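Local coordinates for protein TonB-dependent siderophore receptor (Pseudomonas aeruginosa 39016, PDB 5NEC) that probably imports iron-loaded siderophores across the outer membrane of Pseudomonas aeruginosa, drawing on energy delivered by TonB, at residues Asp251-Lys254 with His255-Asp258; Gln315-Ser319 with Gln320-Asn324; Lys389-Pro392 with Ser393-Gly396. One frame throughout, in Å; residues are numbered along the deposited sequence.

All three interactions lie on the same side of the centre of the chain, in connections between barrel strands that, given the usual topology of TonB-dependent receptors, probably face outside the cell, interaction 2 starting on the end of strand 296-316. Interactions 2 and 3 touch, with centres about 12 Å apart: Gln320 OE1 lies 2.6 Å from Lys389 NZ, a probable hydrogen bond, and Asn322 OD1 lies 2.9 Å from Cys390 N, a weak one. Interaction 1 stands apart, its centre about 17 Å from that of interaction 2, with nearest atoms about 5 Å apart, and about 27 Å from that of interaction 3. Thus 315-324 lies between the other two and is tied directly to 389-396.

Interaction 1: Asp251-Lys254 with His255-Asp258; sequences DRSK and HNPD
Ser253 and Asn256 face each other across a reversal of the chain, their CA atoms 5.1 Å apart, and the runs 251-254 and 255-258 point 109° apart from end to end. Backbone evidence for the turn comes from Ser253 N, which donates to Asn256 O at 3.2 Å; the same carbonyl oxygen also receives a CA-H...O contact from Arg252 CA.

The hydroxyl of Ser253 adds a second tie. Ser253 OG sits between its own N and carbonyl carbon (chi1 70°), a position from which it accepts from His255 N at 3.1 Å and, weakly, from Asn256 N at 3.4 Å. His255 turns its ring so that Lys254 CB lies over one face.

At the open end of the turn, Arg252 and Asp258 form a salt bridge, NE to OD2 at 2.8 Å. The bond is nearly straight and stays in the guanidinium plane, using the anti lone pair of OD2, while the guanidinium and carboxylate planes are steeply turned against each other. A bend at chi3 (-86°) brings NE round to Asp258 OD2, which also lies 3.3 Å from Arg252 CG. Elsewhere, Arg252 NH2 bonds to Ala247 O, and Asp258 OD1 to Ser249 OG.

Ser253 therefore forms an ST turn, with its hydroxyl bound to the N-H two residues on, inside a salt-bridged loop between strands 244-245 and 276-291 of the TonB-receptor barrel.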
loop_
_atom_site.group_PDB
_atom_site.type_symbol
_atom_site.label_atom_id
_atom_site.label_comp_id
_atom_site.label_asym_id
_atom_site.label_seq_id
_atom_site.Cartn_x
_atom_site.Cartn_y
_atom_site.Cartn_z
ATOM N N ASP A 251 13.130 -8.201 32.283
ATOM C CA ASP A 251 12.691 -9.575 31.967
ATOM C C ASP A 251 11.995 -9.692 30.596
ATOM O O ASP A 251 11.154 -10.559 30.424
ATOM C CB ASP A 251 11.769 -10.092 33.078
ATOM C CG ASP A 251 10.426 -9.358 33.125
ATOM O OD1 ASP A 251 10.341 -8.207 32.609
ATOM O OD2 ASP A 251 9.456 -9.947 33.667
ATOM N N ARG A 252 12.330 -8.831 29.632
ATOM C CA ARG A 252 11.649 -8.864 28.340
ATOM C C ARG A 252 11.898 -10.205 27.643
ATOM O O ARG A 252 13.028 -10.658 27.561
ATOM C CB ARG A 252 12.123 -7.720 27.436
ATOM C CG ARG A 252 11.370 -7.645 26.101
ATOM C CD ARG A 252 12.149 -6.945 25.012
ATOM N NE ARG A 252 11.954 -5.502 25.066
ATOM C CZ ARG A 252 12.520 -4.635 24.233
ATOM N NH1 ARG A 252 13.317 -5.068 23.271
ATOM N NH2 ARG A 252 12.276 -3.334 24.360
ATOM N N SER A 253 10.838 -10.825 27.140
ATOM C CA SER A 253 10.946 -12.096 26.398
ATOM C C SER A 253 9.640 -12.345 25.641
ATOM O O SER A 253 8.701 -11.542 25.738
ATOM C CB SER A 253 11.225 -13.271 27.357
ATOM O OG SER A 253 10.074 -13.562 28.157
ATOM N N LYS A 254 9.574 -13.484 24.928
ATOM C CA LYS A 254 8.314 -13.998 24.374
ATOM C C LYS A 254 7.174 -14.073 25.391
ATOM O O LYS A 254 5.999 -13.911 25.060
ATOM C CB LYS A 254 8.512 -15.426 23.874
ATOM C CG LYS A 254 9.400 -15.581 22.663
ATOM C CD LYS A 254 10.037 -16.965 22.554
ATOM C CE LYS A 254 9.082 -18.119 22.806
ATOM N NZ LYS A 254 9.896 -19.279 23.243
ATOM N N HIS A 255 7.537 -14.344 26.640
ATOM C CA HIS A 255 6.565 -14.551 27.702
ATOM C C HIS A 255 6.062 -13.233 28.298
ATOM O O HIS A 255 4.877 -13.126 28.623
ATOM C CB HIS A 255 7.166 -15.473 28.750
ATOM C CG HIS A 255 7.697 -16.753 28.177
ATOM N ND1 HIS A 255 6.971 -17.546 27.311
ATOM C CD2 HIS A 255 8.896 -17.359 28.325
ATOM C CE1 HIS A 255 7.701 -18.590 26.955
ATOM N NE2 HIS A 255 8.869 -18.508 27.568
ATOM N N ASN A 256 6.957 -12.245 28.429
ATOM C CA ASN A 256 6.602 -10.881 28.860
ATOM C C ASN A 256 7.127 -9.879 27.836
ATOM O O ASN A 256 8.185 -9.279 28.026
ATOM C CB ASN A 256 7.155 -10.576 30.255
ATOM C CG ASN A 256 6.740 -11.615 31.254
ATOM O OD1 ASN A 256 5.621 -11.594 31.771
ATOM N ND2 ASN A 256 7.616 -12.568 31.495
ATOM N N PRO A 257 6.405 -9.725 26.715
ATOM C CA PRO A 257 6.879 -8.820 25.678
ATOM C C PRO A 257 6.679 -7.357 26.053
ATOM O O PRO A 257 5.789 -7.056 26.824
ATOM C CB PRO A 257 6.015 -9.217 24.463
ATOM C CG PRO A 257 4.750 -9.700 25.054
ATOM C CD PRO A 257 5.172 -10.423 26.301
ATOM N N ASP A 258 7.492 -6.471 25.486
ATOM C CA ASP A 258 7.347 -5.022 25.709
ATOM C C ASP A 258 6.503 -4.292 24.650
ATOM O O ASP A 258 6.428 -4.704 23.507
ATOM C CB ASP A 258 8.714 -4.349 25.833
ATOM C CG ASP A 258 9.286 -4.422 27.255
ATOM O OD1 ASP A 258 8.545 -4.143 28.242
ATOM O OD2 ASP A 258 10.498 -4.705 27.379
#

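Interaction 2: Gln315-Ser319 with Gln320-Asn324; sequences QPDDS and QGNIN
Asp317 and Gln320 close a type I' beta turn through a backbone hydrogen bond, Gln320 N to Asp317 O at 3.1 Å. A second, weak bond crosses the same turn: bent at chi2 (-51°), the Gln320 chain folds back so that NE2 lies 3.3 Å from Asp318 O, while its OE1 is held by Lys389 NZ.

The side-chain bonds centre on the buried carboxylate of Asp317. Asp317 OD1 takes Asn322 ND2 at 2.7 Å, approached on the syn side and only slightly out of the carboxylate plane, although the carboxylate and amide planes are 60° apart. OD1 is gripped again by Trp329 N. The other oxygen, Asp317 OD2, accepts weakly from Ile323 N at 3.3 Å. Within 315-319, Gln315 NE2 donates to the syn lone pair of Asp318 OD1 at 2.8 Å; Asp318 OD2 has its salt bridge with Arg331.

One water bridges the two sides, donating to Asp317 OD2 at 2.7 Å and accepting from Gly321 N, also at 2.7 Å.

The methyl CG2 of Ile323 lies against the Asp317 carboxylate, 3.7 Å from Asp317 OD2.

The turn follows the end of strand 296-316 and leads into the 3-10 segment beginning at Asn322, before strand 327-354. That next strand pairs with Gln315 and Asp317 through Arg331 and Trp329, while Tyr716 of strand 716-719 packs on Gln315 and Pro316.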
loop_
_atom_site.group_PDB
_atom_site.type_symbol
_atom_site.label_atom_id
_atom_site.label_comp_id
_atom_site.label_asym_id
_atom_site.label_seq_id
_atom_site.Cartn_x
_atom_site.Cartn_y
_atom_site.Cartn_z
ATOM N N GLN A 315 15.579 7.892 15.713
ATOM C CA GLN A 315 14.920 6.763 16.399
ATOM C C GLN A 315 15.181 6.888 17.899
ATOM O O GLN A 315 16.329 7.061 18.313
ATOM C CB GLN A 315 15.446 5.432 15.906
ATOM C CG GLN A 315 15.439 5.333 14.403
ATOM C CD GLN A 315 15.810 3.964 13.873
ATOM O OE1 GLN A 315 15.836 3.780 12.659
ATOM N NE2 GLN A 315 16.109 3.006 14.761
ATOM N N PRO A 316 14.124 6.778 18.709
ATOM C CA PRO A 316 14.280 7.004 20.139
ATOM C C PRO A 316 14.952 5.851 20.875
ATOM O O PRO A 316 14.361 4.791 21.054
ATOM C CB PRO A 316 12.844 7.217 20.610
ATOM C CG PRO A 316 11.995 6.458 19.649
ATOM C CD PRO A 316 12.763 6.317 18.374
ATOM N N ASP A 317 16.223 6.073 21.215
ATOM C CA ASP A 317 17.032 5.269 22.147
ATOM C C ASP A 317 17.652 3.969 21.673
ATOM O O ASP A 317 18.551 3.460 22.342
ATOM C CB ASP A 317 16.290 5.025 23.482
ATOM C CG ASP A 317 17.239 5.022 24.687
ATOM O OD1 ASP A 317 18.162 5.865 24.680
ATOM O OD2 ASP A 317 17.076 4.182 25.616
ATOM N N ASP A 318 17.206 3.446 20.539
ATOM C CA ASP A 318 17.606 2.108 20.044
ATOM C C ASP A 318 17.993 1.060 21.112
ATOM O O ASP A 318 19.044 0.424 21.035
ATOM C CB ASP A 318 18.671 2.231 18.930
ATOM C CG ASP A 318 18.055 2.527 17.535
ATOM O OD1 ASP A 318 16.950 3.131 17.423
ATOM O OD2 ASP A 318 18.705 2.155 16.524
ATOM N N SER A 319 17.094 0.882 22.084
ATOM C CA SER A 319 17.169 -0.207 23.085
ATOM C C SER A 319 18.420 -0.195 23.968
ATOM O O SER A 319 18.893 -1.224 24.424
ATOM C CB SER A 319 17.004 -1.565 22.401
ATOM O OG SER A 319 15.847 -1.555 21.588
ATOM N N GLN A 320 18.941 1.003 24.202
ATOM C CA GLN A 320 20.118 1.199 25.031
ATOM C C GLN A 320 19.784 1.237 26.530
ATOM O O GLN A 320 20.672 1.200 27.349
ATOM C CB GLN A 320 20.854 2.486 24.603
ATOM C CG GLN A 320 21.530 2.397 23.248
ATOM C CD GLN A 320 22.406 1.152 23.133
ATOM O OE1 GLN A 320 23.248 0.884 23.990
ATOM N NE2 GLN A 320 22.190 0.382 22.096
ATOM N N GLY A 321 18.509 1.337 26.874
ATOM C CA GLY A 321 18.085 1.343 28.252
ATOM C C GLY A 321 18.155 2.690 28.939
ATOM O O GLY A 321 17.826 2.771 30.112
ATOM N N ASN A 322 18.510 3.758 28.212
ATOM C CA ASN A 322 18.515 5.121 28.784
ATOM C C ASN A 322 17.131 5.581 29.251
ATOM O O ASN A 322 17.039 6.423 30.140
ATOM C CB ASN A 322 19.037 6.159 27.793
ATOM C CG ASN A 322 20.409 5.825 27.254
ATOM O OD1 ASN A 322 21.325 5.553 28.014
ATOM N ND2 ASN A 322 20.563 5.862 25.929
ATOM N N ILE A 323 16.068 5.066 28.634
ATOM C CA ILE A 323 14.694 5.404 29.039
ATOM C C ILE A 323 14.381 5.049 30.488
ATOM O O ILE A 323 13.566 5.728 31.117
ATOM C CB ILE A 323 13.601 4.804 28.108
ATOM C CG1 ILE A 323 13.647 3.260 28.071
ATOM C CG2 ILE A 323 13.730 5.408 26.708
ATOM C CD1 ILE A 323 12.480 2.638 27.340
ATOM N N ASN A 324 15.046 4.032 31.019
ATOM C CA ASN A 324 14.873 3.660 32.412
ATOM C C ASN A 324 15.475 4.616 33.435
ATOM O O ASN A 324 15.224 4.434 34.615
ATOM C CB ASN A 324 15.355 2.222 32.636
ATOM C CG ASN A 324 14.493 1.225 31.895
ATOM O OD1 ASN A 324 13.288 1.321 31.941
ATOM N ND2 ASN A 324 15.098 0.310 31.167
HETATM O O HOH W 1 16.012 1.726 25.819
#

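Interaction 3: Lys389-Pro392 with Ser393-Gly396; sequences KCNP and SLIG
Asn391 gathers the polar groups of Ser393 and Leu394 around its two oxygens. The side-chain oxygen, Asn391 OD1, is the acceptor for Ser393 OG at 2.6 Å, the donor lying tilted 16° from the carbonyl plane. Two weak backbone bonds share Asn391 OD1: Ser393 N at 3.1 Å and Leu394 N at 3.4 Å. Asn391 CG lies between the backbone N and the carbonyl carbon (chi1 56°), which brings OD1 round to these N-H groups.

Asn391 O takes the firmer bond from Leu394 N, at 2.9 Å, and a weak one from Ile395 N at 3.4 Å. Ile395 N is also weakly bonded to Pro392 O at 3.5 Å, so its hydrogen is divided between two acceptors. Ile395 CD1 packs against the CA-CB side of Pro392, 4.3 Å from Pro392 CB.

Cys390 O accepts from Asn325 ND2 and Lys389 O from Thr383 OG1, while Lys389 NZ bonds to Gln320 OE1. Cys390 SG is disulfide-bonded to Cys403 at the start of strand 403-405, and further along the same loop Ser399 OG bonds to Leu394 O.

An Asx turn, closed by a weak bond, overlaid on a type I beta turn with proline second, is thus built into a disulfide-tethered surface loop between barrel strands.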
loop_
_atom_site.group_PDB
_atom_site.type_symbol
_atom_site.label_atom_id
_atom_site.label_comp_id
_atom_site.label_asym_id
_atom_site.label_seq_id
_atom_site.Cartn_x
_atom_site.Cartn_y
_atom_site.Cartn_z
ATOM N N LYS A 389 24.979 6.397 25.379
ATOM C CA LYS A 389 24.351 6.391 26.708
ATOM C C LYS A 389 24.071 7.808 27.187
ATOM O O LYS A 389 24.792 8.740 26.843
ATOM C CB LYS A 389 25.228 5.650 27.723
ATOM C CG LYS A 389 25.556 4.207 27.346
ATOM C CD LYS A 389 24.287 3.373 27.325
ATOM C CE LYS A 389 24.581 1.887 27.178
ATOM N NZ LYS A 389 25.021 1.542 25.796
ATOM N N CYS A 390 23.027 7.933 28.003
ATOM C CA CYS A 390 22.424 9.214 28.414
ATOM C C CYS A 390 21.893 9.097 29.830
ATOM O O CYS A 390 21.541 8.017 30.271
ATOM C CB CYS A 390 21.180 9.557 27.579
ATOM S SG CYS A 390 21.463 9.872 25.865
ATOM N N ASN A 391 21.761 10.242 30.479
ATOM C CA ASN A 391 21.036 10.349 31.752
ATOM C C ASN A 391 20.618 11.831 31.853
ATOM O O ASN A 391 21.028 12.641 31.009
ATOM C CB ASN A 391 21.918 9.891 32.938
ATOM C CG ASN A 391 23.214 10.652 33.029
ATOM O OD1 ASN A 391 23.227 11.891 33.067
ATOM N ND2 ASN A 391 24.324 9.935 33.006
ATOM N N PRO A 392 19.799 12.186 32.855
ATOM C CA PRO A 392 19.320 13.579 32.915
ATOM C C PRO A 392 20.375 14.693 32.957
ATOM O O PRO A 392 20.120 15.790 32.487
ATOM C CB PRO A 392 18.410 13.584 34.147
ATOM C CG PRO A 392 17.838 12.196 34.145
ATOM C CD PRO A 392 19.022 11.325 33.765
ATOM N N SER A 393 21.560 14.414 33.475
ATOM C CA SER A 393 22.653 15.400 33.494
ATOM C C SER A 393 23.250 15.669 32.114
ATOM O O SER A 393 23.848 16.723 31.899
ATOM C CB SER A 393 23.763 14.968 34.462
ATOM O OG SER A 393 24.575 13.947 33.904
ATOM N N LEU A 394 23.099 14.718 31.193
ATOM C CA LEU A 394 23.586 14.859 29.805
ATOM C C LEU A 394 22.557 15.467 28.835
ATOM O O LEU A 394 22.918 15.908 27.749
ATOM C CB LEU A 394 24.090 13.506 29.276
ATOM C CG LEU A 394 25.322 12.936 30.003
ATOM C CD1 LEU A 394 25.603 11.506 29.565
ATOM C CD2 LEU A 394 26.567 13.793 29.810
ATOM N N ILE A 395 21.290 15.514 29.227
ATOM C CA ILE A 395 20.233 16.095 28.383
ATOM C C ILE A 395 20.573 17.526 27.959
ATOM O O ILE A 395 20.974 18.318 28.783
ATOM C CB ILE A 395 18.879 16.115 29.109
ATOM C CG1 ILE A 395 18.358 14.685 29.266
ATOM C CG2 ILE A 395 17.863 16.981 28.357
ATOM C CD1 ILE A 395 17.122 14.607 30.144
ATOM N N GLY A 396 20.409 17.854 26.674
ATOM C CA GLY A 396 20.705 19.193 26.194
ATOM C C GLY A 396 22.161 19.351 25.830
ATOM O O GLY A 396 22.790 18.417 25.332
#